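Long-range contacts in N-alpha-acetyltransferase 35, NatC auxiliary subunit (Saccharomyces cerevisiae, PDB 6YGA), which serves as the auxiliary subunit of the heterotrimeric NatC N-terminal acetyltransferase, which acetylates the N-terminal Met of L-A virus Gag protein: residues 394-398 / 415-420; 444-448 / 475-479; 447-451 / 591-595. One frame throughout, in Å; residues are numbered along the deposited sequence.

Interaction 1 (394-398 / 415-420); sequences MLLEW and RQLILW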
HETATM    1  N   MSE B 394      -6.364   8.375  20.132  1.00 47.17           N
HETATM    2  CA  MSE B 394      -5.058   7.870  19.727  1.00 51.71           C
HETATM    3  C   MSE B 394      -5.055   6.346  19.712  1.00 46.88           C
HETATM    4  O   MSE B 394      -4.483   5.717  18.820  1.00 43.82           O
HETATM    5  CB  MSE B 394      -3.970   8.391  20.669  1.00 64.60           C
HETATM    6  CG  MSE B 394      -2.575   8.394  20.072  1.00 75.60           C
HETATM    7 SE   MSE B 394      -2.439   9.635  18.578  0.52 85.87          SE
HETATM    8  CE  MSE B 394      -1.656   8.422  17.272  1.00 85.27           C
ATOM      9  N   LEU B 395      -5.707   5.758  20.718  1.00 43.24           N
ATOM     10  CA  LEU B 395      -5.751   4.305  20.819  1.00 41.24           C
ATOM     11  C   LEU B 395      -6.602   3.703  19.710  1.00 40.16           C
ATOM     12  O   LEU B 395      -6.251   2.659  19.149  1.00 38.93           O
ATOM     13  CB  LEU B 395      -6.276   3.894  22.195  1.00 41.96           C
ATOM     14  CG  LEU B 395      -6.426   2.398  22.467  1.00 40.01           C
ATOM     15  CD1 LEU B 395      -5.082   1.686  22.363  1.00 34.08           C
ATOM     16  CD2 LEU B 395      -7.052   2.176  23.837  1.00 44.02           C
ATOM     17  N   LEU B 396      -7.721   4.349  19.374  1.00 38.00           N
ATOM     18  CA  LEU B 396      -8.555   3.851  18.287  1.00 37.98           C
ATOM     19  C   LEU B 396      -7.816   3.901  16.954  1.00 40.30           C
ATOM     20  O   LEU B 396      -7.942   2.984  16.134  1.00 42.09           O
ATOM     21  CB  LEU B 396      -9.855   4.648  18.213  1.00 39.15           C
ATOM     22  CG  LEU B 396     -10.819   4.479  19.388  1.00 42.02           C
ATOM     23  CD1 LEU B 396     -12.162   5.106  19.055  1.00 43.96           C
ATOM     24  CD2 LEU B 396     -10.985   3.011  19.756  1.00 41.00           C
ATOM     25  N   GLU B 397      -7.040   4.963  16.716  1.00 37.70           N
ATOM     26  CA  GLU B 397      -6.231   5.019  15.501  1.00 38.93           C
ATOM     27  C   GLU B 397      -5.182   3.916  15.482  1.00 41.05           C
ATOM     28  O   GLU B 397      -4.839   3.405  14.410  1.00 42.55           O
ATOM     29  CB  GLU B 397      -5.566   6.389  15.362  1.00 39.62           C
ATOM     30  CG  GLU B 397      -6.533   7.510  15.012  1.00 43.41           C
ATOM     31  CD  GLU B 397      -5.871   8.873  14.991  1.00 49.42           C
ATOM     32  OE1 GLU B 397      -4.637   8.944  15.163  1.00 51.16           O
ATOM     33  OE2 GLU B 397      -6.591   9.876  14.804  1.00 54.34           O
ATOM     34  N   TRP B 398      -4.668   3.533  16.653  1.00 37.77           N
ATOM     35  CA  TRP B 398      -3.722   2.423  16.715  1.00 36.13           C
ATOM     36  C   TRP B 398      -4.374   1.123  16.257  1.00 37.54           C
ATOM     37  O   TRP B 398      -3.762   0.338  15.524  1.00 41.37           O
ATOM     38  CB  TRP B 398      -3.164   2.286  18.134  1.00 33.58           C
ATOM     39  CG  TRP B 398      -2.215   1.138  18.296  1.00 31.66           C
ATOM     40  CD1 TRP B 398      -0.858   1.167  18.153  1.00 30.20           C
ATOM     41  CD2 TRP B 398      -2.556  -0.215  18.623  1.00 30.19           C
ATOM     42  NE1 TRP B 398      -0.331  -0.083  18.373  1.00 29.88           N
ATOM     43  CE2 TRP B 398      -1.352  -0.949  18.663  1.00 32.62           C
ATOM     44  CE3 TRP B 398      -3.759  -0.876  18.888  1.00 29.31           C
ATOM     45  CZ2 TRP B 398      -1.319  -2.313  18.958  1.00 32.10           C
ATOM     46  CZ3 TRP B 398      -3.723  -2.230  19.180  1.00 29.71           C
ATOM     47  CH2 TRP B 398      -2.513  -2.933  19.211  1.00 30.61           C
ATOM     48  N   ARG B 415       3.294   8.719  12.096  1.00 61.11           N
ATOM     49  CA  ARG B 415       2.425   9.679  12.766  1.00 63.71           C
ATOM     50  C   ARG B 415       2.316   9.390  14.260  1.00 62.29           C
ATOM     51  O   ARG B 415       2.325  10.318  15.076  1.00 64.77           O
ATOM     52  CB  ARG B 415       1.044   9.667  12.107  1.00 66.25           C
ATOM     53  CG  ARG B 415      -0.072  10.253  12.955  1.00 68.86           C
ATOM     54  CD  ARG B 415      -1.402  10.225  12.215  1.00 71.70           C
ATOM     55  NE  ARG B 415      -2.506  10.637  13.078  1.00 73.32           N
ATOM     56  CZ  ARG B 415      -2.845  11.902  13.303  1.00 74.96           C
ATOM     57  NH1 ARG B 415      -2.165  12.884  12.727  1.00 77.26           N
ATOM     58  NH2 ARG B 415      -3.860  12.186  14.106  1.00 73.68           N
ATOM     59  N   GLN B 416       2.227   8.112  14.640  1.00 59.90           N
ATOM     60  CA  GLN B 416       1.955   7.777  16.037  1.00 60.01           C
ATOM     61  C   GLN B 416       3.100   8.184  16.958  1.00 54.43           C
ATOM     62  O   GLN B 416       2.859   8.691  18.060  1.00 52.85           O
ATOM     63  CB  GLN B 416       1.690   6.279  16.187  1.00 65.95           C
ATOM     64  CG  GLN B 416       0.395   5.778  15.579  1.00 71.18           C
ATOM     65  CD  GLN B 416       0.171   4.303  15.863  1.00 74.32           C
ATOM     66  OE1 GLN B 416       0.559   3.796  16.917  1.00 74.71           O
ATOM     67  NE2 GLN B 416      -0.447   3.603  14.918  1.00 74.52           N
ATOM     68  N   LEU B 417       4.348   7.951  16.539  1.00 50.55           N
ATOM     69  CA  LEU B 417       5.471   8.073  17.465  1.00 48.35           C
ATOM     70  C   LEU B 417       5.580   9.480  18.035  1.00 48.39           C
ATOM     71  O   LEU B 417       5.809   9.653  19.238  1.00 50.51           O
ATOM     72  CB  LEU B 417       6.775   7.675  16.777  1.00 46.03           C
ATOM     73  CG  LEU B 417       6.893   6.228  16.294  1.00 42.22           C
ATOM     74  CD1 LEU B 417       8.330   5.914  15.916  1.00 39.69           C
ATOM     75  CD2 LEU B 417       6.372   5.248  17.333  1.00 42.03           C
ATOM     76  N   ILE B 418       5.413  10.500  17.195  1.00 48.48           N
ATOM     77  CA  ILE B 418       5.531  11.859  17.705  1.00 47.77           C
ATOM     78  C   ILE B 418       4.273  12.270  18.466  1.00 46.54           C
ATOM     79  O   ILE B 418       4.338  13.124  19.356  1.00 46.84           O
ATOM     80  CB  ILE B 418       5.860  12.839  16.563  1.00 49.48           C
ATOM     81  CG1 ILE B 418       6.527  14.094  17.126  1.00 52.26           C
ATOM     82  CG2 ILE B 418       4.611  13.205  15.779  1.00 48.95           C
ATOM     83  CD1 ILE B 418       7.776  13.797  17.935  1.00 52.37           C
ATOM     84  N   LEU B 419       3.121  11.666  18.156  1.00 46.57           N
ATOM     85  CA  LEU B 419       1.898  11.996  18.882  1.00 48.50           C
ATOM     86  C   LEU B 419       1.850  11.301  20.239  1.00 44.53           C
ATOM     87  O   LEU B 419       1.386  11.889  21.223  1.00 40.63           O
ATOM     88  CB  LEU B 419       0.670  11.634  18.045  1.00 51.89           C
ATOM     89  CG  LEU B 419       0.029  12.761  17.229  1.00 58.56           C
ATOM     90  CD1 LEU B 419       1.005  13.334  16.218  1.00 58.80           C
ATOM     91  CD2 LEU B 419      -1.226  12.268  16.532  1.00 62.11           C
ATOM     92  N   TRP B 420       2.324  10.052  20.310  1.00 42.98           N
ATOM     93  CA  TRP B 420       2.482   9.399  21.604  1.00 43.00           C
ATOM     94  C   TRP B 420       3.460  10.163  22.487  1.00 40.44           C
ATOM     95  O   TRP B 420       3.222  10.329  23.689  1.00 41.82           O
ATOM     96  CB  TRP B 420       2.960   7.958  21.426  1.00 44.98           C
ATOM     97  CG  TRP B 420       1.926   6.998  20.931  1.00 48.45           C
ATOM     98  CD1 TRP B 420       1.983   6.249  19.791  1.00 50.64           C
ATOM     99  CD2 TRP B 420       0.683   6.669  21.564  1.00 48.73           C
ATOM    100  NE1 TRP B 420       0.853   5.478  19.674  1.00 51.38           N
ATOM    101  CE2 TRP B 420       0.039   5.718  20.750  1.00 50.36           C
ATOM    102  CE3 TRP B 420       0.052   7.088  22.740  1.00 51.42           C
ATOM    103  CZ2 TRP B 420      -1.204   5.181  21.071  1.00 50.80           C
ATOM    104  CZ3 TRP B 420      -1.182   6.554  23.057  1.00 51.77           C
ATOM    105  CH2 TRP B 420      -1.797   5.609  22.226  1.00 51.11           C
TER
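Met-394, modelled as selenomethionine, lies across one face of the Trp-420 indole and then turns down the flank of helix 406-429. Its CG stands 3.5 Å from the centroid of the six-membered ring of Trp-420, a CH-pi contact only 9° off the ring normal. The side chain leaves with CG anti to the backbone N (chi1 -157°) and bends at both following torsions. These bends lift SE farther above the same ring, in a longer Met-aromatic contact, and set it 3.5 Å from Leu-419 CD2, the two side chains meeting at about a right angle. The terminal CE ends over the aliphatic part of Gln-416, 3.8 Å from its CG. Gln-416 reaches inward with an extended chain, and its OE1 accepts a nearly straight bond from Trp-420 NE1 (3.2 Å) one turn on. The bond lies close to the indole plane and helps fix the rotation of the ring that carries Met-394. The same OE1 also sits at the edge of the Trp-398 indole, 3.2 Å from CD1, with amide and ring planes steeply inclined. Toward solvent, Glu-397 and the extended Arg-415 form a salt bridge through two weak hydrogen bonds, Glu-397 OE1 lying 3.4 Å from Arg-415 NE at the guanidinium edge, with NH2 slightly farther off. Leu-419 CD2 covers a face of that guanidinium. The two segments run antiparallel on consecutive helices, 386-402 and 406-429, a helical hairpin in the TPR-like region. Beyond it, Leu-395 and Leu-396 pack on helix 360-372, the Trp-398 ring meets that of Tyr-323, of helix 319-328, with nearly parallel planes, and Gln-416 and Trp-420 touch helix 433-456.

Interaction 2 (444-448 / 475-479); sequences LSSMI and LSHHL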
ATOM      1  N   LEU B 444       6.940   3.193  23.243  1.00 38.72           N
ATOM      2  CA  LEU B 444       8.177   2.431  23.101  1.00 37.43           C
ATOM      3  C   LEU B 444       7.936   1.111  22.373  1.00 36.73           C
ATOM      4  O   LEU B 444       8.778   0.672  21.580  1.00 34.13           O
ATOM      5  CB  LEU B 444       8.803   2.200  24.476  1.00 35.90           C
ATOM      6  CG  LEU B 444      10.222   1.631  24.489  1.00 36.88           C
ATOM      7  CD1 LEU B 444      11.091   2.341  23.462  1.00 37.16           C
ATOM      8  CD2 LEU B 444      10.827   1.758  25.878  1.00 36.12           C
ATOM      9  N   SER B 445       6.792   0.467  22.629  1.00 38.61           N
ATOM     10  CA  SER B 445       6.418  -0.720  21.862  1.00 39.63           C
ATOM     11  C   SER B 445       6.217  -0.381  20.391  1.00 38.71           C
ATOM     12  O   SER B 445       6.559  -1.177  19.509  1.00 38.44           O
ATOM     13  CB  SER B 445       5.144  -1.342  22.433  1.00 40.30           C
ATOM     14  OG  SER B 445       5.371  -1.912  23.707  1.00 47.35           O
ATOM     15  N   SER B 446       5.652   0.794  20.107  1.00 35.57           N
ATOM     16  CA  SER B 446       5.464   1.198  18.718  1.00 35.32           C
ATOM     17  C   SER B 446       6.798   1.518  18.057  1.00 34.63           C
ATOM     18  O   SER B 446       6.992   1.219  16.873  1.00 38.52           O
ATOM     19  CB  SER B 446       4.518   2.396  18.639  1.00 34.99           C
ATOM     20  OG  SER B 446       3.204   2.037  19.029  1.00 36.27           O
HETATM   21  N   MSE B 447       7.725   2.117  18.798  1.00 31.91           N
HETATM   22  CA  MSE B 447       9.054   2.412  18.269  1.00 29.93           C
HETATM   23  C   MSE B 447       9.763   1.126  17.855  1.00 31.63           C
HETATM   24  O   MSE B 447      10.403   1.062  16.805  1.00 31.46           O
HETATM   25  CB  MSE B 447       9.902   3.164  19.299  1.00 27.77           C
HETATM   26  CG  MSE B 447       9.409   4.563  19.644  1.00 34.08           C
HETATM   27 SE   MSE B 447      10.365   5.344  21.165  0.65 37.56          SE
HETATM   28  CE  MSE B 447      12.079   5.725  20.321  1.00 32.14           C
ATOM     29  N   ILE B 448       9.636   0.101  18.700  1.00 33.48           N
ATOM     30  CA  ILE B 448      10.265  -1.185  18.422  1.00 33.19           C
ATOM     31  C   ILE B 448       9.592  -1.863  17.237  1.00 35.16           C
ATOM     32  O   ILE B 448      10.259  -2.356  16.320  1.00 36.61           O
ATOM     33  CB  ILE B 448      10.230  -2.070  19.681  1.00 30.57           C
ATOM     34  CG1 ILE B 448      11.157  -1.497  20.760  1.00 27.04           C
ATOM     35  CG2 ILE B 448      10.581  -3.506  19.341  1.00 28.08           C
ATOM     36  CD1 ILE B 448      10.951  -2.106  22.133  1.00 26.89           C
ATOM     37  N   LEU B 475      16.411  -0.136  22.573  1.00 37.03           N
ATOM     38  CA  LEU B 475      15.025   0.156  22.936  1.00 37.47           C
ATOM     39  C   LEU B 475      14.430  -0.949  23.801  1.00 38.27           C
ATOM     40  O   LEU B 475      13.747  -0.668  24.794  1.00 39.15           O
ATOM     41  CB  LEU B 475      14.173   0.355  21.682  1.00 32.86           C
ATOM     42  CG  LEU B 475      14.435   1.569  20.794  1.00 32.93           C
ATOM     43  CD1 LEU B 475      13.401   1.607  19.678  1.00 28.62           C
ATOM     44  CD2 LEU B 475      14.418   2.858  21.607  1.00 32.53           C
ATOM     45  N   SER B 476      14.667  -2.212  23.433  1.00 37.41           N
ATOM     46  CA  SER B 476      14.133  -3.332  24.202  1.00 37.52           C
ATOM     47  C   SER B 476      14.700  -3.370  25.614  1.00 36.00           C
ATOM     48  O   SER B 476      14.011  -3.796  26.549  1.00 35.83           O
ATOM     49  CB  SER B 476      14.431  -4.652  23.489  1.00 36.87           C
ATOM     50  OG  SER B 476      13.938  -4.648  22.162  1.00 37.44           O
ATOM     51  N   HIS B 477      15.955  -2.951  25.789  1.00 36.91           N
ATOM     52  CA  HIS B 477      16.528  -2.910  27.129  1.00 37.82           C
ATOM     53  C   HIS B 477      15.796  -1.895  27.994  1.00 36.51           C
ATOM     54  O   HIS B 477      15.511  -2.160  29.166  1.00 36.75           O
ATOM     55  CB  HIS B 477      18.024  -2.590  27.054  1.00 41.61           C
ATOM     56  CG  HIS B 477      18.710  -2.564  28.387  1.00 50.03           C
ATOM     57  ND1 HIS B 477      18.863  -1.408  29.122  1.00 52.73           N
ATOM     58  CD2 HIS B 477      19.297  -3.549  29.108  1.00 51.84           C
ATOM     59  CE1 HIS B 477      19.509  -1.683  30.242  1.00 54.29           C
ATOM     60  NE2 HIS B 477      19.784  -2.975  30.258  1.00 54.24           N
ATOM     61  N   HIS B 478      15.460  -0.733  27.425  1.00 36.19           N
ATOM     62  CA  HIS B 478      14.705   0.266  28.175  1.00 39.15           C
ATOM     63  C   HIS B 478      13.280  -0.201  28.445  1.00 39.60           C
ATOM     64  O   HIS B 478      12.723   0.079  29.514  1.00 37.53           O
ATOM     65  CB  HIS B 478      14.699   1.598  27.425  1.00 41.33           C
ATOM     66  CG  HIS B 478      15.961   2.385  27.585  1.00 46.50           C
ATOM     67  ND1 HIS B 478      16.086   3.410  28.498  1.00 48.74           N
ATOM     68  CD2 HIS B 478      17.156   2.297  26.953  1.00 47.71           C
ATOM     69  CE1 HIS B 478      17.302   3.920  28.420  1.00 49.90           C
ATOM     70  NE2 HIS B 478      17.971   3.263  27.491  1.00 49.94           N
ATOM     71  N   LEU B 479      12.671  -0.911  27.492  1.00 37.78           N
ATOM     72  CA  LEU B 479      11.325  -1.423  27.720  1.00 39.07           C
ATOM     73  C   LEU B 479      11.319  -2.497  28.801  1.00 37.95           C
ATOM     74  O   LEU B 479      10.402  -2.546  29.628  1.00 37.24           O
ATOM     75  CB  LEU B 479      10.734  -1.963  26.418  1.00 39.14           C
ATOM     76  CG  LEU B 479       9.305  -2.498  26.524  1.00 36.73           C
ATOM     77  CD1 LEU B 479       8.396  -1.485  27.207  1.00 34.24           C
ATOM     78  CD2 LEU B 479       8.767  -2.852  25.152  1.00 35.92           C
TER
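Leu-475 fills the centre of an antiparallel helical hairpin formed by helices 433-456 and 465-506, whose short segments run at 157° to each other, axes 10.0 Å apart at closest approach. The tight part is made by apolar side chains. Leu-475 spreads its two methyls along the partner helix: CD2 lies 3.8 Å from Leu-444 CD1, while CD1 comes equally near Met-447 CB. Behind the fork, its CB meets Ile-448 CG1 at 3.7 Å, the two side chains running antiparallel alongside one another. Leu-444 sends its other methyl, CD2, against the backbone of helix 465-506 one turn beyond Leu-475, 3.6 Å from Leu-479 N, an amide already bonded to Leu-475 O. This reach follows from CG being anti to the backbone N (chi1 -170°).

Contacts thin out toward the borders. At one border His-478, partly exposed, meets Leu-444 CD2 through its backbone C and CB while its ring leads away to meet Tyr-474 edge-to-face. Ser-445, also partly exposed, starts out away from the partner helix and bonds through OG to Phe-441 O, the same OG reaching a Leu-479 methyl, CD2. Ser-476 is buried instead beneath helix 511-564, its hydroxyl bonded to Val-472 O. No hydrogen bond joins the segments; against this serine ends Ile-448, whose CD1 lies 3.9 Å from Ser-476 OG and 3.8 Å from Leu-479 CD2.

Interaction 3 (447-451 / 591-595); sequences MIEFS and PFNSI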
HETATM    1  N   MSE B 447       7.725   2.117  18.798  1.00 31.91           N
HETATM    2  CA  MSE B 447       9.054   2.412  18.269  1.00 29.93           C
HETATM    3  C   MSE B 447       9.763   1.126  17.855  1.00 31.63           C
HETATM    4  O   MSE B 447      10.403   1.062  16.805  1.00 31.46           O
HETATM    5  CB  MSE B 447       9.902   3.164  19.299  1.00 27.77           C
HETATM    6  CG  MSE B 447       9.409   4.563  19.644  1.00 34.08           C
HETATM    7 SE   MSE B 447      10.365   5.344  21.165  0.65 37.56          SE
HETATM    8  CE  MSE B 447      12.079   5.725  20.321  1.00 32.14           C
ATOM      9  N   ILE B 448       9.636   0.101  18.700  1.00 33.48           N
ATOM     10  CA  ILE B 448      10.265  -1.185  18.422  1.00 33.19           C
ATOM     11  C   ILE B 448       9.592  -1.863  17.237  1.00 35.16           C
ATOM     12  O   ILE B 448      10.259  -2.356  16.320  1.00 36.61           O
ATOM     13  CB  ILE B 448      10.230  -2.070  19.681  1.00 30.57           C
ATOM     14  CG1 ILE B 448      11.157  -1.497  20.760  1.00 27.04           C
ATOM     15  CG2 ILE B 448      10.581  -3.506  19.341  1.00 28.08           C
ATOM     16  CD1 ILE B 448      10.951  -2.106  22.133  1.00 26.89           C
ATOM     17  N   GLU B 449       8.255  -1.892  17.235  1.00 35.95           N
ATOM     18  CA  GLU B 449       7.521  -2.516  16.139  1.00 33.81           C
ATOM     19  C   GLU B 449       7.794  -1.807  14.818  1.00 36.29           C
ATOM     20  O   GLU B 449       7.962  -2.455  13.778  1.00 38.45           O
ATOM     21  CB  GLU B 449       6.025  -2.520  16.454  1.00 35.40           C
ATOM     22  CG  GLU B 449       5.141  -3.066  15.340  1.00 42.70           C
ATOM     23  CD  GLU B 449       5.151  -4.581  15.267  1.00 47.71           C
ATOM     24  OE1 GLU B 449       5.744  -5.224  16.159  1.00 53.43           O
ATOM     25  OE2 GLU B 449       4.558  -5.130  14.319  1.00 50.27           O
ATOM     26  N   PHE B 450       7.851  -0.473  14.843  1.00 35.96           N
ATOM     27  CA  PHE B 450       8.145   0.289  13.634  1.00 34.23           C
ATOM     28  C   PHE B 450       9.528  -0.044  13.086  1.00 36.67           C
ATOM     29  O   PHE B 450       9.714  -0.139  11.866  1.00 37.09           O
ATOM     30  CB  PHE B 450       8.025   1.785  13.931  1.00 34.15           C
ATOM     31  CG  PHE B 450       8.532   2.672  12.829  1.00 34.18           C
ATOM     32  CD1 PHE B 450       7.776   2.885  11.689  1.00 34.47           C
ATOM     33  CD2 PHE B 450       9.754   3.313  12.948  1.00 32.99           C
ATOM     34  CE1 PHE B 450       8.236   3.711  10.680  1.00 36.73           C
ATOM     35  CE2 PHE B 450      10.221   4.137  11.945  1.00 36.48           C
ATOM     36  CZ  PHE B 450       9.462   4.337  10.809  1.00 38.14           C
ATOM     37  N   SER B 451      10.511  -0.233  13.970  1.00 35.61           N
ATOM     38  CA  SER B 451      11.877  -0.474  13.515  1.00 35.78           C
ATOM     39  C   SER B 451      12.033  -1.878  12.943  1.00 35.25           C
ATOM     40  O   SER B 451      12.609  -2.058  11.864  1.00 32.97           O
ATOM     41  CB  SER B 451      12.861  -0.258  14.664  1.00 37.19           C
ATOM     42  OG  SER B 451      12.782   1.059  15.176  1.00 40.20           O
ATOM     43  N   PRO B 591      13.150   9.421  12.086  1.00 42.72           N
ATOM     44  CA  PRO B 591      11.861   9.258  12.788  1.00 45.04           C
ATOM     45  C   PRO B 591      11.962   9.278  14.305  1.00 44.89           C
ATOM     46  O   PRO B 591      10.971   9.600  14.972  1.00 48.34           O
ATOM     47  CB  PRO B 591      11.361   7.896  12.290  1.00 44.51           C
ATOM     48  CG  PRO B 591      11.986   7.728  10.974  1.00 43.39           C
ATOM     49  CD  PRO B 591      13.349   8.349  11.090  1.00 42.26           C
ATOM     50  N   PHE B 592      13.112   8.937  14.876  1.00 43.72           N
ATOM     51  CA  PHE B 592      13.267   8.889  16.323  1.00 43.90           C
ATOM     52  C   PHE B 592      13.967  10.126  16.869  1.00 48.58           C
ATOM     53  O   PHE B 592      14.295  10.168  18.058  1.00 51.70           O
ATOM     54  CB  PHE B 592      14.037   7.630  16.728  1.00 40.08           C
ATOM     55  CG  PHE B 592      13.693   6.412  15.906  1.00 37.45           C
ATOM     56  CD1 PHE B 592      12.580   5.640  16.208  1.00 34.21           C
ATOM     57  CD2 PHE B 592      14.488   6.034  14.833  1.00 39.57           C
ATOM     58  CE1 PHE B 592      12.267   4.518  15.454  1.00 35.39           C
ATOM     59  CE2 PHE B 592      14.180   4.914  14.075  1.00 37.24           C
ATOM     60  CZ  PHE B 592      13.069   4.156  14.387  1.00 34.85           C
ATOM     61  N   ASN B 593      14.189  11.139  16.031  1.00 50.53           N
ATOM     62  CA  ASN B 593      15.068  12.235  16.417  1.00 54.37           C
ATOM     63  C   ASN B 593      14.414  13.168  17.429  1.00 53.33           C
ATOM     64  O   ASN B 593      15.105  13.745  18.273  1.00 51.33           O
ATOM     65  CB  ASN B 593      15.500  13.009  15.171  1.00 58.81           C
ATOM     66  CG  ASN B 593      16.644  13.952  15.445  1.00 66.88           C
ATOM     67  OD1 ASN B 593      17.453  13.725  16.345  1.00 68.85           O
ATOM     68  ND2 ASN B 593      16.715  15.027  14.670  1.00 70.66           N
ATOM     69  N   SER B 594      13.095  13.318  17.371  1.00 53.65           N
ATOM     70  CA  SER B 594      12.386  14.244  18.242  1.00 53.81           C
ATOM     71  C   SER B 594      11.862  13.595  19.519  1.00 51.37           C
ATOM     72  O   SER B 594      11.199  14.272  20.312  1.00 53.10           O
ATOM     73  CB  SER B 594      11.227  14.888  17.475  1.00 54.25           C
ATOM     74  OG  SER B 594      11.717  15.597  16.352  1.00 57.76           O
ATOM     75  N   ILE B 595      12.139  12.316  19.740  1.00 49.94           N
ATOM     76  CA  ILE B 595      11.661  11.616  20.927  1.00 48.32           C
ATOM     77  C   ILE B 595      12.691  11.789  22.037  1.00 46.97           C
ATOM     78  O   ILE B 595      13.870  11.470  21.860  1.00 46.71           O
ATOM     79  CB  ILE B 595      11.401  10.133  20.629  1.00 47.46           C
ATOM     80  CG1 ILE B 595      10.258   9.997  19.617  1.00 48.24           C
ATOM     81  CG2 ILE B 595      11.080   9.381  21.912  1.00 48.42           C
ATOM     82  CD1 ILE B 595       9.941   8.570  19.215  1.00 48.83           C
TER
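A type I beta turn that starts on the last residue of a 3-10 segment, in the loop between helices 581-588 and 603-613, lays Phe-592 and Ile-595 against helix 433-456. The turn presents both of its end residues to the helix, while Ser-594 packs on Ile-418 of helix 406-429. Phe-592 enters between Phe-450 and Ser-451. Its CZ lies at the edge of the Phe-450 ring, 3.7 Å from CD2, in an oblique aromatic pair with the ring planes 65° apart and the centroids separated by 5.8 Å. Pro-591 adds CB beside Phe-450 CE2 at 3.9 Å, the proline side chain set roughly perpendicular to that of Phe-450.

Ser-451 OG comes close to the far end of the aromatic side chain, 3.2 Å from Phe-592 CZ. The hydroxyl is turned there by its bond to Met-447 O (2.9 Å), which also accepts the Ser-451 amide from the opposite face of the carbonyl plane. This buried polar group is thus satisfied within its own helix. One turn back, the bent Met-447 meets Ile-595 tip to tip, CE to CD1 at 3.7 Å. Tyr-471 touches both Met-447 and Phe-592, and Arg-410 makes a cation-pi contact with Phe-450. Without hydrogen bonds across it, the contact is a loop docked by apolar side chains on a helical array, the serine closing back on the carbonyl four residues earlier, as serines commonly do within helices.

How the interactions relate
Helix 433-456 ties the three contacts together. Interaction 1 comes first along the chain and pairs the two helices just before it; interactions 2 and 3 both start from it and share Met-447 and Ile-448, their centres about 9 Å apart. Interaction 2 continues the up-and-down order to helix 465-506, whereas interaction 3 brings back a loop 140 residues later. The centre of interaction 1 is about 15 Å from that of interaction 2 and 12 Å from that of interaction 3, and Leu-417 bridges them, its CD2 lying 3.6 Å from Ser-446 CB. Together they join successive helices and a distant loop into one continuous core of the TPR-like region.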